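Local coordinates for uncharacterized protein PSPTO_0244 (Pseudomonas syringae pv. tomato, PDB 3MYX) that is of unknown function but belongs to the cupin superfamily and resembles (S)-ureidoglycine aminohydrolase cupin-domain proteins, at residues P64-L69 with S92-R97; M190-G195 with L207-G212; P5-L10 with V215-G220; A134-S139 with I169-S174; T175-I180 with C223-T228. All coordinates share one frame; numbering follows the deposited sequence.

Contact 1 (P64-L69 with S92-R97); sequences PYTEML and SAVIGR
Pro-64 turns its carbonyl onto the flat end of Arg-97. Pro-64 O lies over the centre of one guanidinium face, 3.0 Å from Arg-97 CZ. The angles are too poor for a hydrogen bond, so the attraction is probably electrostatic. Arg-97, deposited in two conformers, reaches this place with CG anti to its backbone N (chi1 -156°) and an extended chain out to NE. Its NH2 is bonded to Thr-117 O. Tyr-65 O takes a CA-H...O contact from Arg-97. Next, Thr-66 crosses the Arg-97 side chain at about a right angle. A water donates to Thr-66 OG1 at 3.0 Å and accepts from Arg-97 NH1 at 2.9 Å. Thr-66 OG1 is also bonded to Asp-162.

Here the chain enters strand 66-71, antiparallel to strand 92-95. Both belong to one antiparallel sheet of what appears to be the N-terminal of two cupin units. Glu-67 and Ile-95 are a hydrogen-bonded pair, with Ile-95 N 2.8 Å from Glu-67 O. The Glu-67 carboxylate leads away to Tyr-63 and Arg-37. Selenomethionine Met-68 pairs with Val-94 on the opposite face; Phe-234 touches the Met-68 side chain. Leu-69 returns to the Ile-95 face, and Leu-69 CD1 packs 3.8 Å from Ile-95 CD1. Leu-69 O is gripped twice: Ala-93 N donates to it, and Ser-92 OG, in the conformer given, donates at 2.7 Å from above the carbonyl plane.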
# COMPACT_ATOMS: atom_id res chain seq x y z
N PRO A 64 -9.54 -7.42 12.33
CA PRO A 64 -9.15 -6.54 13.44
C PRO A 64 -8.56 -5.21 12.99
O PRO A 64 -8.38 -4.32 13.83
CB PRO A 64 -8.08 -7.36 14.16
CG PRO A 64 -7.50 -8.21 13.09
CD PRO A 64 -8.66 -8.60 12.26
N TYR A 65 -8.22 -5.09 11.71
CA TYR A 65 -7.53 -3.94 11.17
C TYR A 65 -8.31 -3.41 9.97
O TYR A 65 -9.16 -4.10 9.42
CB TYR A 65 -6.15 -4.35 10.67
CG TYR A 65 -5.31 -5.23 11.59
CD1 TYR A 65 -5.31 -5.04 12.97
CD2 TYR A 65 -4.48 -6.20 11.07
CE1 TYR A 65 -4.52 -5.82 13.80
CE2 TYR A 65 -3.69 -6.98 11.89
CZ TYR A 65 -3.70 -6.77 13.25
OH TYR A 65 -2.91 -7.56 14.04
N THR A 66 -7.98 -2.19 9.53
CA THR A 66 -8.26 -1.80 8.15
C THR A 66 -7.03 -2.22 7.37
O THR A 66 -5.94 -1.83 7.71
CB THR A 66 -8.48 -0.31 7.99
OG1 THR A 66 -9.54 0.09 8.87
CG2 THR A 66 -8.82 0.03 6.55
N GLU A 67 -7.19 -3.03 6.33
CA GLU A 67 -6.03 -3.59 5.62
C GLU A 67 -6.22 -3.61 4.11
O GLU A 67 -7.21 -4.10 3.59
CB GLU A 67 -5.69 -4.99 6.16
CG GLU A 67 -4.39 -5.55 5.58
CD GLU A 67 -3.83 -6.76 6.35
OE1 GLU A 67 -4.27 -7.07 7.49
OE2 GLU A 67 -2.87 -7.34 5.81
N MSE A 68 -5.22 -3.06 3.42
CA MSE A 68 -5.15 -3.07 1.96
C MSE A 68 -4.21 -4.16 1.52
O MSE A 68 -3.12 -4.31 2.08
CB MSE A 68 -4.59 -1.75 1.45
CG MSE A 68 -4.41 -1.74 -0.05
SE MSE A 68 -3.47 -0.15 -0.50
CE MSE A 68 -3.80 -0.13 -2.39
N LEU A 69 -4.64 -4.90 0.50
CA LEU A 69 -3.86 -5.99 -0.12
C LEU A 69 -3.57 -5.63 -1.57
O LEU A 69 -4.45 -5.17 -2.27
CB LEU A 69 -4.67 -7.32 -0.16
CG LEU A 69 -5.11 -8.02 1.13
CD1 LEU A 69 -6.27 -7.28 1.79
CD2 LEU A 69 -5.46 -9.47 0.84
N SER A 92 -5.90 -5.12 -6.38
CA SER A 92 -5.90 -4.68 -5.00
C SER A 92 -7.33 -4.55 -4.46
O SER A 92 -8.29 -4.35 -5.21
CB SER A 92 -5.17 -3.33 -4.92
OG SER A 92 -5.09 -2.86 -3.58
N ALA A 93 -7.46 -4.71 -3.14
CA ALA A 93 -8.70 -4.52 -2.44
C ALA A 93 -8.41 -4.08 -1.02
O ALA A 93 -7.28 -4.19 -0.53
CB ALA A 93 -9.55 -5.79 -2.42
N VAL A 94 -9.46 -3.60 -0.36
CA VAL A 94 -9.40 -3.19 1.04
C VAL A 94 -10.40 -4.02 1.85
O VAL A 94 -11.53 -4.22 1.43
CB VAL A 94 -9.80 -1.70 1.21
CG1 VAL A 94 -9.63 -1.28 2.68
CG2 VAL A 94 -8.99 -0.85 0.28
N ILE A 95 -9.94 -4.53 3.00
CA ILE A 95 -10.81 -5.13 4.01
C ILE A 95 -11.02 -4.07 5.10
O ILE A 95 -10.05 -3.66 5.75
CB ILE A 95 -10.17 -6.38 4.64
CG1 ILE A 95 -9.85 -7.42 3.56
CG2 ILE A 95 -11.09 -6.96 5.70
CD1 ILE A 95 -9.05 -8.63 4.05
N GLY A 96 -12.24 -3.59 5.27
CA GLY A 96 -12.49 -2.63 6.30
C GLY A 96 -12.41 -3.25 7.67
O GLY A 96 -12.60 -4.48 7.86
N ARG A 97 -12.14 -2.43 8.68
CA ARG A 97 -12.14 -2.92 10.05
C ARG A 97 -13.54 -3.49 10.40
O ARG A 97 -14.56 -2.88 10.08
CB ARG A 97 -11.75 -1.78 11.01
CG ARG A 97 -11.16 -2.23 12.32
CD ARG A 97 -10.73 -1.04 13.18
NE ARG A 97 -9.95 -1.43 14.37
CZ ARG A 97 -8.61 -1.44 14.48
NH1 ARG A 97 -7.81 -1.04 13.47
NH2 ARG A 97 -8.06 -1.85 15.64
O HOH W 1 -8.37 0.94 11.49

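Contact 2 (M190-G195 with L207-G212); sequences MNLIEG and LTVNTG
Two torsions turn Leu-192 and Val-209 toward each other. Leu-192 CG stands anti to its carbonyl carbon (chi1 -59°), and Val-209 CG1 stands anti to its backbone N (chi1 -173°). The side chains then cross at about a right angle, with Leu-192 CG 3.9 Å from Val-209 CG1. Leu-192 CD1 goes on to the Val-209 backbone and lies 3.3 Å from Val-209 O. Val-197 of strand 197-201 touches both side chains, so the pair is part of the interior of the C-terminal cupin barrel.

The turn around it fits the cupin sequence pattern. Gly-195 stands where the first cupin motif usually ends in glycine, and Gly-212 where the second usually begins with one. Just before Gly-195 the chain turns a corner. Ile-193 and Glu-194 both face Arg-232 there, which makes a classic beta bulge.

Two hydrogen bonds tie the segments. Gly-212 N donates to Leu-192 O at 2.8 Å. Gly-212 has backbone angles that suit glycine, as does the positive phi of Gly-195. Asn-191 lies near Gly-212 too, but its ND2 is bonded to Thr-214 OG1. Thr-211 uses both branches of its side chain. The methyl, Thr-211 CG2, rests 3.5 Å from Ile-193 O on the bulge. The hydroxyl, Thr-211 OG1, donates to Gly-195 O over a short 2.6 Å.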
# COMPACT_ATOMS: atom_id res chain seq x y z
N MSE A 190 2.71 2.62 -2.01
CA MSE A 190 2.49 2.82 -3.44
C MSE A 190 2.77 1.53 -4.19
O MSE A 190 3.77 0.87 -3.92
CB MSE A 190 3.46 3.85 -4.02
CG MSE A 190 3.59 5.14 -3.27
SE MSE A 190 4.82 6.39 -4.13
CE MSE A 190 6.03 5.06 -4.89
N ASN A 191 1.93 1.20 -5.15
CA ASN A 191 2.20 0.13 -6.09
C ASN A 191 2.02 0.71 -7.47
O ASN A 191 0.98 1.31 -7.76
CB ASN A 191 1.26 -1.06 -5.85
CG ASN A 191 1.30 -2.08 -6.98
OD1 ASN A 191 0.57 -1.95 -7.95
ND2 ASN A 191 2.17 -3.08 -6.84
N LEU A 192 3.04 0.62 -8.30
CA LEU A 192 2.99 1.32 -9.59
C LEU A 192 2.24 0.50 -10.64
O LEU A 192 2.62 -0.62 -10.98
CB LEU A 192 4.38 1.67 -10.10
CG LEU A 192 5.24 2.58 -9.20
CD1 LEU A 192 6.35 3.20 -10.02
CD2 LEU A 192 4.49 3.66 -8.47
N ILE A 193 1.16 1.10 -11.13
CA ILE A 193 0.37 0.55 -12.23
C ILE A 193 1.04 0.87 -13.57
O ILE A 193 1.06 0.03 -14.47
CB ILE A 193 -1.09 1.11 -12.15
CG1 ILE A 193 -1.77 0.66 -10.85
CG2 ILE A 193 -1.92 0.75 -13.40
CD1 ILE A 193 -3.02 1.44 -10.52
N GLU A 194 1.55 2.09 -13.72
CA GLU A 194 2.31 2.49 -14.89
C GLU A 194 3.48 3.35 -14.45
O GLU A 194 3.38 4.08 -13.46
CB GLU A 194 1.49 3.29 -15.91
CG GLU A 194 0.33 2.54 -16.53
CD GLU A 194 -0.32 3.31 -17.67
OE1 GLU A 194 0.40 3.77 -18.57
OE2 GLU A 194 -1.56 3.47 -17.68
N GLY A 195 4.55 3.31 -15.23
CA GLY A 195 5.67 4.19 -15.07
C GLY A 195 6.67 3.74 -14.05
O GLY A 195 6.67 2.59 -13.60
N LEU A 207 16.54 4.41 -4.83
CA LEU A 207 15.66 3.30 -5.11
C LEU A 207 14.86 3.60 -6.37
O LEU A 207 14.12 4.59 -6.40
CB LEU A 207 14.70 3.09 -3.95
CG LEU A 207 13.74 1.93 -4.09
CD1 LEU A 207 14.50 0.58 -4.02
CD2 LEU A 207 12.68 2.02 -2.99
N THR A 208 15.00 2.77 -7.39
CA THR A 208 14.16 2.84 -8.57
C THR A 208 12.96 1.95 -8.35
O THR A 208 13.10 0.74 -8.13
CB THR A 208 14.90 2.40 -9.83
OG1 THR A 208 16.01 3.28 -10.02
CG2 THR A 208 13.98 2.48 -11.03
N VAL A 209 11.78 2.56 -8.34
CA VAL A 209 10.52 1.85 -8.19
C VAL A 209 9.95 1.70 -9.59
O VAL A 209 9.63 2.68 -10.25
CB VAL A 209 9.55 2.60 -7.25
CG1 VAL A 209 8.30 1.73 -6.99
CG2 VAL A 209 10.28 3.00 -5.95
N ASN A 210 9.89 0.46 -10.04
CA ASN A 210 9.43 0.14 -11.37
C ASN A 210 7.98 -0.27 -11.40
O ASN A 210 7.35 -0.51 -10.37
CB ASN A 210 10.30 -0.99 -11.95
CG ASN A 210 11.74 -0.57 -12.12
OD1 ASN A 210 12.03 0.32 -12.90
ND2 ASN A 210 12.65 -1.22 -11.40
N THR A 211 7.44 -0.35 -12.61
CA THR A 211 6.09 -0.77 -12.80
C THR A 211 5.88 -2.15 -12.15
O THR A 211 6.66 -3.07 -12.38
CB THR A 211 5.77 -0.84 -14.28
OG1 THR A 211 6.14 0.40 -14.92
CG2 THR A 211 4.32 -1.17 -14.49
N GLY A 212 4.84 -2.28 -11.34
CA GLY A 212 4.53 -3.54 -10.68
C GLY A 212 5.22 -3.75 -9.34
O GLY A 212 5.00 -4.76 -8.69

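Contact 3 (P5-L10 with V215-G220); sequences PTVLLL and VFVAQG
Val-7 fills the hollow between two valines of the facing strand. Its CG1 branch butts against Val-215, with Val-7 CG1 3.6 Å from Val-215 CG2. Its CG2 branch lies beside Val-217, with Val-7 CG2 4.0 Å from Val-217 CG1; these two side chains point the same way. Val-215 CG2 is anti to its own backbone N, since CG1 takes the crowded position between N and the carbonyl carbon (chi1 63°). Val-215 CG2 therefore comes close to the facing strand and sits 3.4 Å from Leu-8 O.

Leu-8 and Phe-216 form the other face. Leu-10 crosses Phe-216 obliquely and touches the root of its ring, with Leu-10 CD1 4.1 Å from Phe-216 CB. The ring itself leads away to meet Phe-41. At the outer end the Pro-5 ring drapes over a turn. Pro-5 CB packs 3.8 Å from Ala-218 CB, and Pro-5 CG lies on the backbone of Gly-220, which has no side chain to stand in its way.

Antiparallel backbone bonds hold the two strands. Leu-8 N donates to Phe-216 O and Phe-216 N to Leu-8 O, each at 2.8 Å. Ala-218 N reaches Thr-6 O at 3.2 Å. Strand 7-11 is, within the chain, an outermost strand of a seven-stranded sheet of the C-terminal cupin. Strand 214-217 lies between it and strand 188-192, while Leu-207 of strand 206-209 packs on the valine face.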
# COMPACT_ATOMS: atom_id res chain seq x y z
N PRO A 5 12.58 6.37 10.44
CA PRO A 5 11.67 6.12 9.31
C PRO A 5 12.41 6.13 7.98
O PRO A 5 13.25 6.99 7.75
CB PRO A 5 10.67 7.28 9.38
CG PRO A 5 11.33 8.33 10.18
CD PRO A 5 12.21 7.60 11.16
N THR A 6 12.11 5.17 7.12
CA THR A 6 12.78 5.08 5.85
C THR A 6 11.82 4.63 4.74
O THR A 6 10.60 4.45 4.98
CB THR A 6 14.01 4.14 5.93
OG1 THR A 6 14.88 4.37 4.81
CG2 THR A 6 13.59 2.68 6.02
N VAL A 7 12.38 4.52 3.54
CA VAL A 7 11.70 4.05 2.35
C VAL A 7 12.07 2.58 2.18
O VAL A 7 13.26 2.22 2.18
CB VAL A 7 12.15 4.88 1.11
CG1 VAL A 7 11.53 4.33 -0.16
CG2 VAL A 7 11.82 6.37 1.31
N LEU A 8 11.05 1.74 2.06
CA LEU A 8 11.21 0.29 2.03
C LEU A 8 10.53 -0.33 0.83
O LEU A 8 9.32 -0.24 0.68
CB LEU A 8 10.61 -0.32 3.31
CG LEU A 8 11.24 0.18 4.61
CD1 LEU A 8 10.43 -0.23 5.82
CD2 LEU A 8 12.71 -0.31 4.71
N LEU A 9 11.33 -0.95 -0.02
CA LEU A 9 10.80 -1.71 -1.15
C LEU A 9 10.20 -3.01 -0.56
O LEU A 9 10.91 -3.78 0.09
CB LEU A 9 11.89 -2.00 -2.20
CG LEU A 9 11.49 -2.12 -3.69
CD1 LEU A 9 10.34 -3.07 -3.89
CD2 LEU A 9 11.15 -0.77 -4.32
N LEU A 10 8.91 -3.23 -0.77
CA LEU A 10 8.23 -4.41 -0.21
C LEU A 10 8.28 -5.60 -1.17
O LEU A 10 8.50 -6.73 -0.74
CB LEU A 10 6.77 -4.09 0.15
CG LEU A 10 6.55 -2.95 1.15
CD1 LEU A 10 5.07 -2.87 1.50
CD2 LEU A 10 7.41 -3.13 2.42
N VAL A 215 6.26 -0.18 -2.83
CA VAL A 215 7.14 0.49 -1.90
C VAL A 215 6.31 1.11 -0.77
O VAL A 215 5.16 1.50 -0.98
CB VAL A 215 8.00 1.59 -2.62
CG1 VAL A 215 7.13 2.70 -3.21
CG2 VAL A 215 9.10 2.16 -1.72
N PHE A 216 6.91 1.19 0.41
CA PHE A 216 6.31 1.86 1.56
C PHE A 216 7.22 2.98 2.02
O PHE A 216 8.42 2.77 2.22
CB PHE A 216 6.05 0.89 2.72
CG PHE A 216 5.42 1.55 3.92
CD1 PHE A 216 4.07 1.87 3.93
CD2 PHE A 216 6.19 1.90 5.02
CE1 PHE A 216 3.52 2.52 5.02
CE2 PHE A 216 5.63 2.52 6.11
CZ PHE A 216 4.32 2.84 6.11
N VAL A 217 6.65 4.18 2.15
CA VAL A 217 7.38 5.33 2.65
C VAL A 217 6.80 5.71 4.01
O VAL A 217 5.65 6.14 4.12
CB VAL A 217 7.28 6.54 1.69
CG1 VAL A 217 8.15 7.68 2.22
CG2 VAL A 217 7.72 6.14 0.28
N ALA A 218 7.56 5.50 5.07
CA ALA A 218 7.10 5.83 6.41
C ALA A 218 7.00 7.33 6.60
O ALA A 218 7.79 8.10 6.06
CB ALA A 218 8.06 5.23 7.46
N GLN A 219 6.02 7.74 7.40
CA GLN A 219 5.93 9.13 7.81
C GLN A 219 7.26 9.57 8.42
O GLN A 219 7.81 8.88 9.29
CB GLN A 219 4.80 9.30 8.82
CG GLN A 219 4.54 10.74 9.24
CD GLN A 219 3.36 10.87 10.19
OE1 GLN A 219 3.20 10.07 11.12
NE2 GLN A 219 2.52 11.88 9.96
N GLY A 220 7.77 10.70 7.95
CA GLY A 220 9.05 11.23 8.42
C GLY A 220 10.25 10.77 7.61
O GLY A 220 11.34 11.31 7.78

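Contact 4 (A134-S139 with I169-S174); sequences ALLTPS and IGVWDS
Leu-136 lays its two methyls over the backbone and side chains of strand 168-174. Its CG is anti to the carbonyl carbon (chi1 -48°), and both methyls touch that strand. Leu-136 CD2 sits 3.5 Å from Val-171 O and 3.9 Å from Val-171 CB, and the two side chains cross at about a right angle. The other branch, CD1, covers Asp-173: Leu-136 CD1 is 3.6 Å from Asp-173 CG. Ala-134 adds a looser touch, with Ala-134 CB 4.2 Å from Val-171 CG2.

The far end of the contact is polar. A water in the plane of the Trp-172 ring, at its edge, accepts from Trp-172 NE1 at 2.9 Å and lies 2.8 Å from Ser-139 OG, to which it is also hydrogen-bonded. Lys-233 makes a cation-pi contact with the same ring.

The segments are not neighbours in the sheet. Strand 154-161 runs between strands 137-139 and 168-174 at one margin of the C-terminal cupin sheet. Leu-136 reaches strand 168-174 directly and also touches Arg-155 of the strand between. Outside the two segments, Asp-173 is bonded to Tyr-230 OH and forms a salt bridge with Arg-155. Leu-136 covers the carboxylate carbon beside these partners, so it probably shields the charged group partly from water and may strengthen its pairing with Arg-155.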
# COMPACT_ATOMS: atom_id res chain seq x y z
N ALA A 134 -9.52 2.95 -12.72
CA ALA A 134 -10.43 3.92 -12.12
C ALA A 134 -10.32 5.28 -12.79
O ALA A 134 -9.21 5.75 -13.14
CB ALA A 134 -10.13 4.05 -10.62
N LEU A 135 -11.45 5.96 -12.94
CA LEU A 135 -11.46 7.32 -13.47
C LEU A 135 -11.08 8.32 -12.38
O LEU A 135 -11.57 8.23 -11.25
CB LEU A 135 -12.86 7.67 -13.99
CG LEU A 135 -13.38 6.75 -15.10
CD1 LEU A 135 -14.83 7.10 -15.43
CD2 LEU A 135 -12.50 6.89 -16.32
N LEU A 136 -10.18 9.24 -12.71
CA LEU A 136 -9.56 10.13 -11.73
C LEU A 136 -9.96 11.57 -11.96
O LEU A 136 -10.34 11.96 -13.06
CB LEU A 136 -8.04 10.01 -11.83
CG LEU A 136 -7.43 8.61 -11.86
CD1 LEU A 136 -5.91 8.75 -11.84
CD2 LEU A 136 -7.94 7.72 -10.69
N THR A 137 -9.88 12.38 -10.92
CA THR A 137 -10.15 13.80 -11.03
C THR A 137 -8.94 14.60 -10.49
O THR A 137 -8.18 14.09 -9.67
CB THR A 137 -11.40 14.18 -10.25
OG1 THR A 137 -11.22 13.78 -8.89
CG2 THR A 137 -12.64 13.47 -10.84
N PRO A 138 -8.77 15.85 -10.91
CA PRO A 138 -7.60 16.62 -10.47
C PRO A 138 -7.37 16.63 -8.96
O PRO A 138 -8.32 16.74 -8.17
CB PRO A 138 -7.90 18.02 -10.99
CG PRO A 138 -8.65 17.78 -12.24
CD PRO A 138 -9.54 16.58 -11.95
N SER A 139 -6.10 16.49 -8.58
CA SER A 139 -5.68 16.47 -7.19
C SER A 139 -4.48 17.38 -6.99
O SER A 139 -3.89 17.87 -7.95
CB SER A 139 -5.38 15.03 -6.77
OG SER A 139 -4.36 14.45 -7.58
N ILE A 169 -7.42 5.44 0.32
CA ILE A 169 -6.88 4.41 -0.56
C ILE A 169 -7.50 4.56 -1.94
O ILE A 169 -8.70 4.76 -2.08
CB ILE A 169 -7.15 3.01 0.01
CG1 ILE A 169 -6.42 2.85 1.35
CG2 ILE A 169 -6.75 1.94 -0.98
CD1 ILE A 169 -6.79 1.61 2.16
N GLY A 170 -6.67 4.53 -2.98
CA GLY A 170 -7.19 4.73 -4.30
C GLY A 170 -6.14 4.64 -5.37
O GLY A 170 -5.14 3.94 -5.22
N VAL A 171 -6.40 5.36 -6.46
CA VAL A 171 -5.55 5.39 -7.62
C VAL A 171 -5.20 6.85 -7.91
O VAL A 171 -6.06 7.74 -7.78
CB VAL A 171 -6.22 4.70 -8.83
CG1 VAL A 171 -5.32 4.79 -10.11
CG2 VAL A 171 -6.53 3.24 -8.53
N TRP A 172 -3.94 7.09 -8.27
CA TRP A 172 -3.40 8.43 -8.55
C TRP A 172 -2.58 8.38 -9.81
O TRP A 172 -1.96 7.35 -10.11
CB TRP A 172 -2.50 8.84 -7.41
CG TRP A 172 -1.66 10.10 -7.47
CD1 TRP A 172 -1.99 11.30 -6.96
CD2 TRP A 172 -0.30 10.21 -7.92
NE1 TRP A 172 -0.94 12.18 -7.07
CE2 TRP A 172 0.12 11.51 -7.64
CE3 TRP A 172 0.60 9.33 -8.51
CZ2 TRP A 172 1.41 11.95 -7.91
CZ3 TRP A 172 1.88 9.76 -8.78
CH2 TRP A 172 2.27 11.06 -8.47
N ASP A 173 -2.55 9.48 -10.55
CA ASP A 173 -1.59 9.61 -11.63
C ASP A 173 -1.01 11.00 -11.71
O ASP A 173 -1.50 11.94 -11.08
CB ASP A 173 -2.10 9.05 -12.98
CG ASP A 173 -3.10 9.95 -13.73
OD1 ASP A 173 -3.36 11.14 -13.39
OD2 ASP A 173 -3.67 9.41 -14.73
N SER A 174 0.08 11.11 -12.45
CA SER A 174 0.78 12.38 -12.55
C SER A 174 1.64 12.43 -13.79
O SER A 174 2.25 11.43 -14.18
CB SER A 174 1.69 12.59 -11.33
OG SER A 174 2.24 13.89 -11.31
O HOH W 2 -2.18 14.56 -5.90

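Contact 5 (T175-I180 with C223-T228); sequences TPYERI and CKWTST
Tyr-177 and Trp-225 stack face to face, offset, with the tyrosine ring 3.9 Å (centroid to centroid) from the five-membered ring of the indole and the planes only 8° apart. Trp-225 NE1 lies over the centre of the tyrosine ring, 3.4 Å from Tyr-177 CZ. Tyr-177 OH in turn sits over the centre of the indole. The pair belongs to the second sheet of the C-terminal cupin barrel, where the short, weakly bonded strand 177-178 runs antiparallel to strand 222-227. Val-197 and Leu-199 of strand 197-201 also touch Trp-225.

Ser-227 secures the stack from one end. Ser-227 OG accepts from Tyr-177 N at 3.1 Å and from Trp-225 NE1 at 2.9 Å, which helps to fix the rotation of the indole. The tyrosine carbonyl accepts from Ser-227 N.

On the other face Glu-178 and Thr-226 lie side by side, pointing the same way. Lys-224, in the given one of its two deposited conformers, bends at chi4 (60°) to put NZ 3.2 Å from Glu-178 OE2 in a salt bridge that uses the anti lone pair. The same Lys-224 NZ donates to Arg-179 O at 2.9 Å from above the carbonyl plane.

Arg-179 lies across Trp-225. Arg-179 NH1 serves two carbonyls near the guanidinium plane, Cys-223 O at 2.8 Å and Ile-180 O. Over the centre of one guanidinium face is Trp-225 N, buried without a hydrogen-bond partner.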
# COMPACT_ATOMS: atom_id res chain seq x y z
N THR A 175 1.74 13.62 -14.33
CA THR A 175 2.76 13.96 -15.32
C THR A 175 4.12 14.05 -14.57
O THR A 175 4.17 13.97 -13.34
CB THR A 175 2.36 15.27 -16.02
OG1 THR A 175 2.31 16.34 -15.08
CG2 THR A 175 1.00 15.15 -16.72
N PRO A 176 5.23 14.15 -15.31
CA PRO A 176 6.55 14.07 -14.68
C PRO A 176 6.83 15.24 -13.75
O PRO A 176 6.41 16.36 -13.99
CB PRO A 176 7.52 14.16 -15.86
CG PRO A 176 6.74 13.87 -17.05
CD PRO A 176 5.33 14.22 -16.78
N TYR A 177 7.56 14.97 -12.68
CA TYR A 177 8.06 16.04 -11.83
C TYR A 177 9.23 15.63 -10.97
O TYR A 177 9.52 14.43 -10.80
CB TYR A 177 6.97 16.64 -10.95
CG TYR A 177 6.41 15.74 -9.86
CD1 TYR A 177 5.41 14.82 -10.12
CD2 TYR A 177 6.87 15.85 -8.55
CE1 TYR A 177 4.86 14.04 -9.12
CE2 TYR A 177 6.33 15.08 -7.54
CZ TYR A 177 5.32 14.18 -7.82
OH TYR A 177 4.76 13.40 -6.85
N GLU A 178 9.89 16.65 -10.43
CA GLU A 178 11.03 16.48 -9.54
C GLU A 178 10.92 17.49 -8.44
O GLU A 178 10.67 18.67 -8.69
CB GLU A 178 12.34 16.67 -10.32
CG GLU A 178 13.61 16.45 -9.48
CD GLU A 178 14.90 16.69 -10.25
OE1 GLU A 178 14.85 16.86 -11.49
OE2 GLU A 178 15.96 16.70 -9.60
N ARG A 179 11.13 17.04 -7.21
CA ARG A 179 11.13 17.91 -6.04
C ARG A 179 12.34 17.60 -5.18
O ARG A 179 13.00 16.57 -5.34
CB ARG A 179 9.85 17.70 -5.23
CG ARG A 179 9.59 16.27 -4.78
CD ARG A 179 8.49 16.21 -3.73
NE ARG A 179 8.26 14.85 -3.24
CZ ARG A 179 9.05 14.21 -2.37
NH1 ARG A 179 10.15 14.79 -1.88
NH2 ARG A 179 8.74 12.98 -1.99
N ILE A 180 12.61 18.48 -4.23
CA ILE A 180 13.69 18.26 -3.29
C ILE A 180 13.32 17.21 -2.27
O ILE A 180 12.15 16.88 -2.08
CB ILE A 180 14.13 19.57 -2.60
CG1 ILE A 180 13.03 20.10 -1.67
CG2 ILE A 180 14.56 20.61 -3.65
CD1 ILE A 180 13.49 21.32 -0.84
N CYS A 223 12.89 11.64 1.63
CA CYS A 223 12.66 11.08 0.32
C CYS A 223 12.67 12.21 -0.71
O CYS A 223 11.88 13.12 -0.50
CB CYS A 223 11.27 10.44 0.40
SG CYS A 223 10.69 9.49 -0.98
N LYS A 224 13.43 12.08 -1.79
CA LYS A 224 13.32 12.92 -2.97
C LYS A 224 12.58 12.11 -4.03
O LYS A 224 12.85 10.95 -4.19
CB LYS A 224 14.71 13.25 -3.47
CG LYS A 224 14.76 14.16 -4.67
CD LYS A 224 16.16 14.23 -5.22
CE LYS A 224 16.18 14.94 -6.55
NZ LYS A 224 15.67 16.33 -6.43
N TRP A 225 11.65 12.75 -4.73
CA TRP A 225 10.93 12.13 -5.84
C TRP A 225 11.44 12.71 -7.15
O TRP A 225 11.47 13.94 -7.30
CB TRP A 225 9.44 12.43 -5.72
CG TRP A 225 8.59 12.06 -6.92
CD1 TRP A 225 8.62 12.64 -8.16
CD2 TRP A 225 7.58 11.03 -7.00
NE1 TRP A 225 7.70 12.05 -8.99
CE2 TRP A 225 7.03 11.08 -8.29
CE3 TRP A 225 7.06 10.11 -6.09
CZ2 TRP A 225 6.05 10.20 -8.72
CZ3 TRP A 225 6.09 9.23 -6.52
CH2 TRP A 225 5.58 9.30 -7.81
N THR A 226 11.79 11.84 -8.09
CA THR A 226 12.05 12.23 -9.49
C THR A 226 11.37 11.26 -10.42
O THR A 226 11.67 10.07 -10.44
CB THR A 226 13.55 12.23 -9.84
OG1 THR A 226 14.25 12.99 -8.86
CG2 THR A 226 13.77 12.85 -11.23
N SER A 227 10.46 11.78 -11.24
CA SER A 227 9.88 11.02 -12.33
C SER A 227 10.10 11.80 -13.62
O SER A 227 9.93 13.02 -13.66
CB SER A 227 8.39 10.74 -12.10
OG SER A 227 7.64 11.92 -11.91
N THR A 228 10.50 11.10 -14.66
CA THR A 228 10.72 11.72 -15.96
C THR A 228 9.62 11.35 -16.96
O THR A 228 9.65 11.79 -18.09
CB THR A 228 12.11 11.33 -16.52
OG1 THR A 228 12.19 9.91 -16.62
CG2 THR A 228 13.24 11.89 -15.62

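Contact 1 lies in what appears to be the N-terminal cupin unit; the other four belong to the C-terminal one. Contact 3 joins the start of the chain to that unit. Contacts 1, 2 and 4 fall inside the loop it closes, and contacts 3 and 5 cross along the chain. Contacts 2, 3 and 4 reach the seven-stranded sheet. Contacts 2 and 3 adjoin through its strands 188-192 and 214-217, their centres about 14 Å apart. Contact 2 is nested inside the loop closed by contact 5. Met-190 SE packs on Trp-225, and Trp-172 touches both Tyr-177 and Trp-225. Contacts 1 and 4, centres about 19 Å apart, touch where Val-94 meets Ile-169. The N-terminal strand and this packing probably help to join the two halves.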